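Endo-1,4-beta-mannanase (Eisenia fetida, PDB 5Y6T) probably hydrolyses internal beta-1,4-mannosidic linkages in mannan polysaccharides, as expected of a cold-adapted endo-mannanase of glycoside hydrolase family 5. Local coordinates at residues 22-31 and 320-329; 206-217 and 250-261. One frame throughout, in Å; residues are numbered along the deposited sequence. Where two conformers were deposited one is given.

Interaction 1 of 2, residues 22-31 and 320-329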
loop_
_atom_site.group_PDB
_atom_site.type_symbol
_atom_site.label_atom_id
_atom_site.label_comp_id
_atom_site.label_asym_id
_atom_site.label_seq_id
_atom_site.Cartn_x
_atom_site.Cartn_y
_atom_site.Cartn_z
ATOM N N VAL A 22 11.999 -7.778 -10.718
ATOM C CA VAL A 22 12.320 -6.393 -10.260
ATOM C C VAL A 22 12.013 -6.304 -8.773
ATOM O O VAL A 22 11.149 -6.986 -8.280
ATOM C CB VAL A 22 11.549 -5.316 -11.061
ATOM C CG1 VAL A 22 12.101 -5.267 -12.483
ATOM C CG2 VAL A 22 10.046 -5.572 -11.123
ATOM N N PHE A 23 12.716 -5.403 -8.085
ATOM C CA PHE A 23 12.523 -5.189 -6.656
ATOM C C PHE A 23 12.130 -3.731 -6.439
ATOM O O PHE A 23 12.814 -2.862 -6.921
ATOM C CB PHE A 23 13.833 -5.483 -5.951
ATOM C CG PHE A 23 13.789 -5.323 -4.456
ATOM C CD1 PHE A 23 14.047 -4.099 -3.884
ATOM C CD2 PHE A 23 13.439 -6.409 -3.630
ATOM C CE1 PHE A 23 14.006 -3.941 -2.496
ATOM C CE2 PHE A 23 13.428 -6.262 -2.248
ATOM C CZ PHE A 23 13.758 -5.054 -1.696
ATOM N N MET A 24 11.067 -3.465 -5.684
ATOM C CA MET A 24 10.661 -2.086 -5.486
ATOM C C MET A 24 11.398 -1.505 -4.273
ATOM O O MET A 24 11.089 -1.824 -3.118
ATOM C CB MET A 24 9.131 -2.006 -5.223
ATOM C CG MET A 24 8.287 -2.576 -6.343
ATOM S SD MET A 24 8.343 -1.615 -7.862
ATOM C CE MET A 24 9.641 -2.478 -8.769
ATOM N N SER A 25 12.350 -0.617 -4.531
ATOM C CA SER A 25 13.130 0.013 -3.497
ATOM C C SER A 25 12.821 1.493 -3.431
ATOM O O SER A 25 12.953 2.152 -4.415
ATOM C CB SER A 25 14.620 -0.170 -3.747
ATOM O OG SER A 25 15.422 0.467 -2.787
ATOM N N GLY A 26 12.300 1.978 -2.322
ATOM C CA GLY A 26 11.867 3.345 -2.285
ATOM C C GLY A 26 11.335 3.773 -0.951
ATOM O O GLY A 26 11.735 3.236 0.067
ATOM N N MET A 27 10.551 4.834 -0.956
ATOM C CA MET A 27 9.999 5.383 0.290
ATOM C C MET A 27 8.517 5.540 0.209
ATOM O O MET A 27 7.971 5.872 -0.859
ATOM C CB MET A 27 10.618 6.784 0.585
ATOM C CG MET A 27 12.124 6.781 0.652
ATOM S SD MET A 27 12.669 8.437 1.231
ATOM C CE MET A 27 14.396 8.428 0.770
ATOM N N ASN A 28 7.877 5.367 1.359
ATOM C CA ASN A 28 6.591 5.925 1.539
ATOM C C ASN A 28 6.770 7.442 1.556
ATOM O O ASN A 28 7.685 7.922 2.234
ATOM C CB ASN A 28 5.990 5.517 2.873
ATOM C CG ASN A 28 5.558 4.088 2.916
ATOM O OD1 ASN A 28 4.404 3.801 2.656
ATOM N ND2 ASN A 28 6.461 3.205 3.335
ATOM N N ILE A 29 5.913 8.158 0.850
ATOM C CA ILE A 29 5.954 9.671 0.922
ATOM C C ILE A 29 5.661 10.114 2.379
ATOM O O ILE A 29 6.472 10.874 2.911
ATOM C CB ILE A 29 5.188 10.403 -0.168
ATOM C CG1 ILE A 29 5.670 9.913 -1.527
ATOM C CG2 ILE A 29 5.345 11.907 -0.065
ATOM C CD1 ILE A 29 7.156 9.945 -1.720
ATOM N N ALA A 30 4.609 9.656 3.042
ATOM C CA ALA A 30 3.374 9.092 2.452
ATOM C C ALA A 30 2.375 10.176 1.999
ATOM O O ALA A 30 1.382 9.898 1.322
ATOM C CB ALA A 30 2.716 8.150 3.396
ATOM N N TRP A 31 2.689 11.412 2.326
ATOM C CA TRP A 31 1.922 12.586 1.974
ATOM C C TRP A 31 2.793 13.819 2.088
ATOM O O TRP A 31 3.875 13.750 2.598
ATOM C CB TRP A 31 0.714 12.822 2.869
ATOM C CG TRP A 31 1.074 12.949 4.354
ATOM C CD1 TRP A 31 1.535 14.055 5.006
ATOM C CD2 TRP A 31 1.095 11.889 5.290
ATOM N NE1 TRP A 31 1.778 13.745 6.326
ATOM C CE2 TRP A 31 1.534 12.415 6.527
ATOM C CE3 TRP A 31 0.811 10.513 5.202
ATOM C CZ2 TRP A 31 1.610 11.622 7.713
ATOM C CZ3 TRP A 31 0.898 9.734 6.372
ATOM C CH2 TRP A 31 1.335 10.270 7.584
ATOM N N TYR A 320 12.077 -10.967 -0.469
ATOM C CA TYR A 320 11.004 -9.952 -0.615
ATOM C C TYR A 320 11.080 -9.266 -1.976
ATOM O O TYR A 320 12.111 -9.261 -2.642
ATOM C CB TYR A 320 11.036 -8.955 0.543
ATOM C CG TYR A 320 10.872 -9.617 1.884
ATOM C CD1 TYR A 320 11.960 -10.179 2.555
ATOM C CD2 TYR A 320 9.624 -9.857 2.418
ATOM C CE1 TYR A 320 11.822 -10.871 3.750
ATOM C CE2 TYR A 320 9.470 -10.527 3.582
ATOM C CZ TYR A 320 10.553 -11.049 4.266
ATOM O OH TYR A 320 10.341 -11.741 5.411
ATOM N N CYS A 321 9.957 -8.697 -2.432
ATOM C CA CYS A 321 9.896 -8.035 -3.697
ATOM C C CYS A 321 9.958 -6.496 -3.613
ATOM O O CYS A 321 9.839 -5.811 -4.603
ATOM C CB CYS A 321 8.664 -8.454 -4.501
ATOM S SG CYS A 321 7.069 -7.856 -3.860
ATOM N N GLY A 322 10.135 -5.984 -2.415
ATOM C CA GLY A 322 10.297 -4.559 -2.231
ATOM C C GLY A 322 10.518 -4.225 -0.763
ATOM O O GLY A 322 10.331 -5.058 0.144
ATOM N N ALA A 323 10.936 -2.958 -0.590
ATOM C CA ALA A 323 11.165 -2.342 0.672
ATOM C C ALA A 323 10.891 -0.830 0.565
ATOM O O ALA A 323 11.516 -0.194 -0.239
ATOM C CB ALA A 323 12.597 -2.612 1.068
ATOM N N TRP A 324 9.892 -0.348 1.316
ATOM C CA TRP A 324 9.565 1.048 1.360
ATOM C C TRP A 324 9.697 1.573 2.768
ATOM O O TRP A 324 8.953 1.190 3.623
ATOM C CB TRP A 324 8.181 1.338 0.859
ATOM C CG TRP A 324 7.978 0.992 -0.606
ATOM C CD1 TRP A 324 8.840 1.215 -1.632
ATOM C CD2 TRP A 324 6.810 0.402 -1.183
ATOM N NE1 TRP A 324 8.284 0.772 -2.800
ATOM C CE2 TRP A 324 7.036 0.266 -2.538
ATOM C CE3 TRP A 324 5.599 -0.052 -0.661
ATOM C CZ2 TRP A 324 6.065 -0.293 -3.403
ATOM C CZ3 TRP A 324 4.649 -0.600 -1.493
ATOM C CH2 TRP A 324 4.868 -0.690 -2.858
ATOM N N SER A 325 10.674 2.479 2.968
ATOM C CA SER A 325 10.889 3.076 4.285
ATOM C C SER A 325 9.825 4.094 4.674
ATOM O O SER A 325 9.109 4.633 3.820
ATOM C CB SER A 325 12.292 3.673 4.315
ATOM O OG SER A 325 12.455 4.684 3.341
ATOM N N TRP A 326 9.776 4.397 5.972
ATOM C CA TRP A 326 8.816 5.306 6.542
ATOM C C TRP A 326 9.580 6.555 7.121
ATOM O O TRP A 326 10.385 6.402 8.039
ATOM C CB TRP A 326 8.000 4.632 7.664
ATOM C CG TRP A 326 6.903 5.513 8.125
ATOM C CD1 TRP A 326 6.899 6.342 9.224
ATOM C CD2 TRP A 326 5.665 5.733 7.453
ATOM N NE1 TRP A 326 5.720 7.094 9.257
ATOM C CE2 TRP A 326 4.929 6.699 8.208
ATOM C CE3 TRP A 326 5.070 5.180 6.299
ATOM C CZ2 TRP A 326 3.659 7.162 7.801
ATOM C CZ3 TRP A 326 3.802 5.621 5.941
ATOM C CH2 TRP A 326 3.121 6.595 6.698
ATOM N N GLN A 327 9.254 7.758 6.675
ATOM C CA GLN A 327 8.582 8.156 5.446
ATOM C C GLN A 327 9.347 9.420 4.958
ATOM O O GLN A 327 10.040 10.108 5.741
ATOM C CB GLN A 327 7.115 8.524 5.591
ATOM C CG GLN A 327 6.844 9.555 6.676
ATOM C CD GLN A 327 5.348 9.932 6.808
ATOM O OE1 GLN A 327 4.562 9.897 5.824
ATOM N NE2 GLN A 327 4.946 10.360 8.007
ATOM N N ALA A 328 9.247 9.704 3.649
ATOM C CA ALA A 328 10.044 10.758 2.950
ATOM C C ALA A 328 9.862 12.125 3.581
ATOM O O ALA A 328 10.823 12.883 3.620
ATOM C CB ALA A 328 9.735 10.821 1.479
ATOM N N ASN A 329 8.692 12.378 4.156
ATOM C CA ASN A 329 8.422 13.702 4.686
ATOM C C ASN A 329 9.047 13.867 6.074
ATOM O O ASN A 329 9.064 14.981 6.625
ATOM C CB ASN A 329 6.910 14.111 4.674
ATOM C CG ASN A 329 6.041 13.295 5.600
ATOM O OD1 ASN A 329 6.462 12.907 6.702
ATOM N ND2 ASN A 329 4.815 13.029 5.179
#

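Interaction 2 of 2, residues 206-217 and 250-261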
loop_
_atom_site.group_PDB
_atom_site.type_symbol
_atom_site.label_atom_id
_atom_site.label_comp_id
_atom_site.label_asym_id
_atom_site.label_seq_id
_atom_site.Cartn_x
_atom_site.Cartn_y
_atom_site.Cartn_z
ATOM N N SER A 206 -14.636 -7.381 2.859
ATOM C CA SER A 206 -15.632 -7.094 1.801
ATOM C C SER A 206 -15.314 -5.784 1.074
ATOM O O SER A 206 -15.332 -5.731 -0.137
ATOM C CB SER A 206 -17.041 -7.122 2.421
ATOM O OG SER A 206 -18.009 -6.912 1.392
ATOM N N PHE A 207 -15.006 -4.733 1.855
ATOM C CA PHE A 207 -14.664 -3.374 1.360
ATOM C C PHE A 207 -13.466 -3.484 0.403
ATOM O O PHE A 207 -13.494 -2.945 -0.686
ATOM C CB PHE A 207 -14.409 -2.461 2.587
ATOM C CG PHE A 207 -14.091 -1.012 2.291
ATOM C CD1 PHE A 207 -15.103 -0.120 1.944
ATOM C CD2 PHE A 207 -12.840 -0.521 2.498
ATOM C CE1 PHE A 207 -14.842 1.218 1.816
ATOM C CE2 PHE A 207 -12.562 0.840 2.393
ATOM C CZ PHE A 207 -13.578 1.696 1.986
ATOM N N ILE A 208 -12.483 -4.255 0.825
ATOM C CA ILE A 208 -11.306 -4.471 0.055
ATOM C C ILE A 208 -11.601 -5.273 -1.223
ATOM O O ILE A 208 -11.093 -4.932 -2.329
ATOM C CB ILE A 208 -10.164 -5.108 0.906
ATOM C CG1 ILE A 208 -9.714 -4.076 1.977
ATOM C CG2 ILE A 208 -8.989 -5.523 0.041
ATOM C CD1 ILE A 208 -9.077 -4.737 3.164
ATOM N N ASN A 209 -12.265 -6.396 -1.067
ATOM C CA ASN A 209 -12.578 -7.270 -2.175
ATOM C C ASN A 209 -13.320 -6.509 -3.279
ATOM O O ASN A 209 -12.968 -6.601 -4.456
ATOM C CB ASN A 209 -13.448 -8.429 -1.661
ATOM C CG ASN A 209 -14.005 -9.316 -2.809
ATOM O OD1 ASN A 209 -15.216 -9.411 -2.971
ATOM N ND2 ASN A 209 -13.110 -9.968 -3.576
ATOM N N LYS A 210 -14.352 -5.755 -2.905
ATOM C CA LYS A 210 -15.191 -5.066 -3.902
ATOM C C LYS A 210 -14.433 -4.005 -4.645
ATOM O O LYS A 210 -14.582 -3.866 -5.870
ATOM C CB LYS A 210 -16.522 -4.550 -3.321
ATOM C CG LYS A 210 -17.409 -5.664 -2.768
ATOM C CD LYS A 210 -18.630 -5.160 -1.989
ATOM C CE LYS A 210 -19.559 -6.275 -1.470
ATOM N NZ LYS A 210 -20.356 -6.976 -2.496
ATOM N N GLN A 211 -13.674 -3.199 -3.916
ATOM C CA GLN A 211 -12.863 -2.170 -4.591
ATOM C C GLN A 211 -11.719 -2.720 -5.414
ATOM O O GLN A 211 -11.460 -2.238 -6.513
ATOM C CB GLN A 211 -12.354 -1.126 -3.620
ATOM C CG GLN A 211 -13.469 -0.277 -3.078
ATOM C CD GLN A 211 -12.976 0.577 -1.948
ATOM O OE1 GLN A 211 -12.471 1.694 -2.167
ATOM N NE2 GLN A 211 -13.060 0.055 -0.731
ATOM N N THR A 212 -11.134 -3.820 -4.963
ATOM C CA THR A 212 -10.071 -4.453 -5.733
ATOM C C THR A 212 -10.642 -4.960 -7.068
ATOM O O THR A 212 -10.033 -4.765 -8.124
ATOM C CB THR A 212 -9.338 -5.555 -4.940
ATOM O OG1 THR A 212 -8.652 -4.984 -3.794
ATOM C CG2 THR A 212 -8.290 -6.230 -5.766
ATOM N N ALA A 213 -11.802 -5.603 -7.005
ATOM C CA ALA A 213 -12.450 -6.141 -8.183
ATOM C C ALA A 213 -12.722 -4.955 -9.142
ATOM O O ALA A 213 -12.468 -5.029 -10.371
ATOM C CB ALA A 213 -13.772 -6.780 -7.796
ATOM N N ALA A 214 -13.267 -3.848 -8.582
ATOM C CA ALA A 214 -13.619 -2.711 -9.406
ATOM C C ALA A 214 -12.384 -2.128 -10.085
ATOM O O ALA A 214 -12.453 -1.819 -11.287
ATOM C CB ALA A 214 -14.322 -1.605 -8.608
ATOM N N ILE A 215 -11.254 -1.982 -9.354
ATOM C CA ILE A 215 -9.994 -1.529 -9.981
ATOM C C ILE A 215 -9.581 -2.450 -11.194
ATOM O O ILE A 215 -9.198 -1.963 -12.253
ATOM C CB ILE A 215 -8.869 -1.446 -8.915
ATOM C CG1 ILE A 215 -9.181 -0.294 -7.953
ATOM C CG2 ILE A 215 -7.535 -1.382 -9.584
ATOM C CD1 ILE A 215 -8.363 -0.496 -6.636
ATOM N N LYS A 216 -9.727 -3.747 -11.004
ATOM C CA LYS A 216 -9.270 -4.698 -12.019
ATOM C C LYS A 216 -10.226 -4.746 -13.217
ATOM O O LYS A 216 -9.816 -5.067 -14.312
ATOM C CB LYS A 216 -9.064 -6.050 -11.338
ATOM C CG LYS A 216 -7.792 -5.985 -10.507
ATOM C CD LYS A 216 -7.387 -7.304 -9.999
ATOM C CE LYS A 216 -6.042 -7.204 -9.395
ATOM N NZ LYS A 216 -5.562 -8.560 -9.064
ATOM N N ARG A 217 -11.493 -4.496 -13.012
ATOM C CA ARG A 217 -12.397 -4.289 -14.165
ATOM C C ARG A 217 -12.064 -3.056 -14.910
ATOM O O ARG A 217 -12.124 -3.060 -16.151
ATOM C CB ARG A 217 -13.859 -4.270 -13.703
ATOM C CG ARG A 217 -14.314 -5.602 -13.212
ATOM C CD ARG A 217 -15.843 -5.734 -13.166
ATOM N NE ARG A 217 -16.106 -7.106 -12.832
ATOM C CZ ARG A 217 -16.191 -7.569 -11.589
ATOM N NH1 ARG A 217 -16.119 -6.751 -10.584
ATOM N NH2 ARG A 217 -16.355 -8.866 -11.381
ATOM N N ILE A 250 -12.682 -13.113 -1.342
ATOM C CA ILE A 250 -13.897 -13.547 -2.060
ATOM C C ILE A 250 -14.996 -14.023 -1.132
ATOM O O ILE A 250 -16.190 -13.697 -1.365
ATOM C CB ILE A 250 -13.578 -14.624 -3.134
ATOM C CG1 ILE A 250 -12.645 -14.081 -4.223
ATOM C CG2 ILE A 250 -14.859 -15.042 -3.883
ATOM C CD1 ILE A 250 -11.926 -15.104 -5.062
ATOM N N ASP A 251 -14.637 -14.744 -0.066
ATOM C CA ASP A 251 -15.617 -15.208 0.920
ATOM C C ASP A 251 -16.342 -14.009 1.539
ATOM O O ASP A 251 -17.603 -13.976 1.621
ATOM C CB ASP A 251 -14.980 -16.052 1.980
ATOM C CG ASP A 251 -15.975 -16.970 2.659
ATOM O OD1 ASP A 251 -17.179 -16.767 2.403
ATOM O OD2 ASP A 251 -15.543 -17.844 3.446
ATOM N N ALA A 252 -15.596 -12.949 1.793
ATOM C CA ALA A 252 -16.156 -11.735 2.412
ATOM C C ALA A 252 -16.980 -10.885 1.490
ATOM O O ALA A 252 -18.045 -10.389 1.916
ATOM C CB ALA A 252 -15.013 -10.924 3.021
ATOM N N GLY A 253 -16.500 -10.630 0.257
ATOM C CA GLY A 253 -17.115 -9.601 -0.596
ATOM C C GLY A 253 -17.893 -10.151 -1.761
ATOM O O GLY A 253 -18.557 -9.405 -2.463
ATOM N N GLY A 254 -17.650 -11.443 -2.037
ATOM C CA GLY A 254 -18.334 -12.143 -3.132
ATOM C C GLY A 254 -17.881 -11.975 -4.535
ATOM O O GLY A 254 -18.453 -12.593 -5.446
ATOM N N ASP A 255 -16.837 -11.164 -4.784
ATOM C CA ASP A 255 -16.418 -10.882 -6.143
ATOM C C ASP A 255 -15.114 -11.597 -6.474
ATOM O O ASP A 255 -14.028 -11.332 -5.901
ATOM C CB ASP A 255 -16.320 -9.370 -6.365
ATOM C CG ASP A 255 -16.162 -9.006 -7.808
ATOM O OD1 ASP A 255 -15.508 -9.735 -8.612
ATOM O OD2 ASP A 255 -16.708 -7.932 -8.145
ATOM N N SER A 256 -15.213 -12.532 -7.422
ATOM C CA SER A 256 -14.070 -13.360 -7.807
ATOM C C SER A 256 -12.863 -12.638 -8.349
ATOM O O SER A 256 -11.773 -13.189 -8.332
ATOM C CB SER A 256 -14.508 -14.421 -8.827
ATOM O OG SER A 256 -15.238 -15.318 -8.075
ATOM N N LEU A 257 -13.060 -11.426 -8.858
ATOM C CA LEU A 257 -11.955 -10.655 -9.381
ATOM C C LEU A 257 -11.203 -9.869 -8.323
ATOM O O LEU A 257 -10.154 -9.290 -8.623
ATOM C CB LEU A 257 -12.387 -9.692 -10.505
ATOM C CG LEU A 257 -12.986 -10.344 -11.789
ATOM C CD1 LEU A 257 -13.461 -9.301 -12.796
ATOM C CD2 LEU A 257 -11.947 -11.265 -12.430
ATOM N N GLY A 258 -11.750 -9.810 -7.125
ATOM C CA GLY A 258 -11.266 -8.889 -6.101
ATOM C C GLY A 258 -10.163 -9.518 -5.287
ATOM O O GLY A 258 -10.337 -9.747 -4.066
ATOM N N VAL A 259 -9.033 -9.793 -5.965
ATOM C CA VAL A 259 -7.898 -10.488 -5.377
ATOM C C VAL A 259 -6.685 -9.599 -5.572
ATOM O O VAL A 259 -6.574 -8.905 -6.606
ATOM C CB VAL A 259 -7.700 -11.881 -5.997
ATOM C CG1 VAL A 259 -8.905 -12.722 -5.678
ATOM C CG2 VAL A 259 -7.394 -11.807 -7.508
ATOM N N ILE A 260 -5.742 -9.651 -4.620
ATOM C CA ILE A 260 -4.552 -8.809 -4.698
ATOM C C ILE A 260 -3.407 -9.569 -5.382
ATOM O O ILE A 260 -3.554 -10.786 -5.626
ATOM C CB ILE A 260 -4.158 -8.247 -3.356
ATOM C CG1 ILE A 260 -3.617 -9.304 -2.426
ATOM C CG2 ILE A 260 -5.288 -7.468 -2.826
ATOM C CD1 ILE A 260 -3.037 -8.784 -1.122
ATOM N N ASP A 261 -2.337 -8.880 -5.761
ATOM C CA ASP A 261 -1.283 -9.463 -6.515
ATOM C C ASP A 261 -0.027 -9.680 -5.740
ATOM O O ASP A 261 0.715 -10.619 -6.094
ATOM C CB ASP A 261 -0.955 -8.585 -7.717
ATOM C CG ASP A 261 -2.134 -8.483 -8.648
ATOM O OD1 ASP A 261 -2.373 -9.487 -9.412
ATOM O OD2 ASP A 261 -2.893 -7.492 -8.545
#

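Interaction 1 of 2, residues 22-31 and 320-329
Asn28 binds Ser325 O twice. Its backbone N donates over 2.8 Å to Ser325 O, while its side-chain ND2 reaches Ser325 O at 3.0 Å from above the carbonyl plane, the acceptor lying in the Asn28 amide plane. With CG anti to the carbonyl carbon, chi1 of -73° brings the amide to Ser325 O and lays CG against Trp326 CE3, where CB also touches, amide and ring planes 57° apart. OD1 accepts from Arg67 of strand 65-72, and ND2 also donates to Gly296 O of strand 293-297.

Trp324 turns the edge of its indole to the neighbouring strand, 20-28, with CD1 3.6 Å from Gly26 N in the ring plane. Its NE1 donates to Ser65 OG. At the other end, Phe23 lies flat over the backbone, Gly322 CA sitting 3.6 Å from the ring centroid in a CH-pi contact.

Alternating backbone bonds, such as Ala323 N to Met24 O at 2.8 Å, establish the parallel pairing. Strands 20-28 and 322-325 are the first and last of the (beta/alpha)8 barrel, whose closure this pairing makes; the cis peptide after Trp326 recalls the one in related glycoside hydrolases at the cleft.

Interaction 2 of 2, residues 206-217 and 250-261
Two side chains of helix 206-217 are aimed at the loop by their torsions: Asn209 holds CG opposite its backbone N (chi1 172°), laying its amide against 253-258, and Arg217, extended from CG to NE, carries its guanidinium out to the Asp255 carboxylate, where chi4 of 88° turns the plane for an end-on meeting.

The Asn209 amide is used at both ends. OD1 accepts from Asp255 N at 3.0 Å, in the carbonyl plane and on a lone pair. ND2 gives one hydrogen to Asp255 O at 2.8 Å, nearly straight at 168°, and another to Gly258 O, also at 2.8 Å. Both acceptors lie close to the amide plane, so three bonds fix its rotation. With alanine in place of Asn209, Asp255 N and Gly258 O would probably lose these partners and a gap would open between helix and loop.

Beside it, Gly258 CA, which carries no side chain, comes within 3.3 Å of Asn209 O in a CA-H...O contact. NH1 of Arg217 meets Asp255 OD2 at 2.8 Å on the syn lone pair, while NH2 takes OD1; Leu257 CD1 rests over one guanidinium face. Asp255 OD1 also accepts from Leu257 N, closing an Asx turn.

Farther along, Lys216 NZ bonds to Val259 O at 2.7 Å and forms a salt bridge with Asp261 OD2 at 2.9 Å, an oxygen shared with Val224 N. Lys210 NZ likewise binds Gly253 O, at the end of helix 246-253. The loop is thus tied mainly through its carbonyls and carboxylates, and the cationic side chains probably stabilise both aspartates as anions.

Interaction 2 lies within the span of chain between the two segments of interaction 1: strand 20-28 comes first, then helix 201-218, helix 246-253 and finally strand 322-325. The centres of the two interactions are about 25 Å apart, on opposite sides of the chain's centre, and the nearest atoms stay about 7 Å from each other, so neither touches the other. Interaction 1 is strand pairing within the barrel wall and is almost wholly buried. Interaction 2 joins the outer layer, where helix 201-218 leads into strand 223-228 and residues 254-261, after helix 246-253, lead into strand 262-266, its parallel neighbour. Barrel closure and helix-to-loop anchoring thus fall to separate places, one in the wall, the other around it.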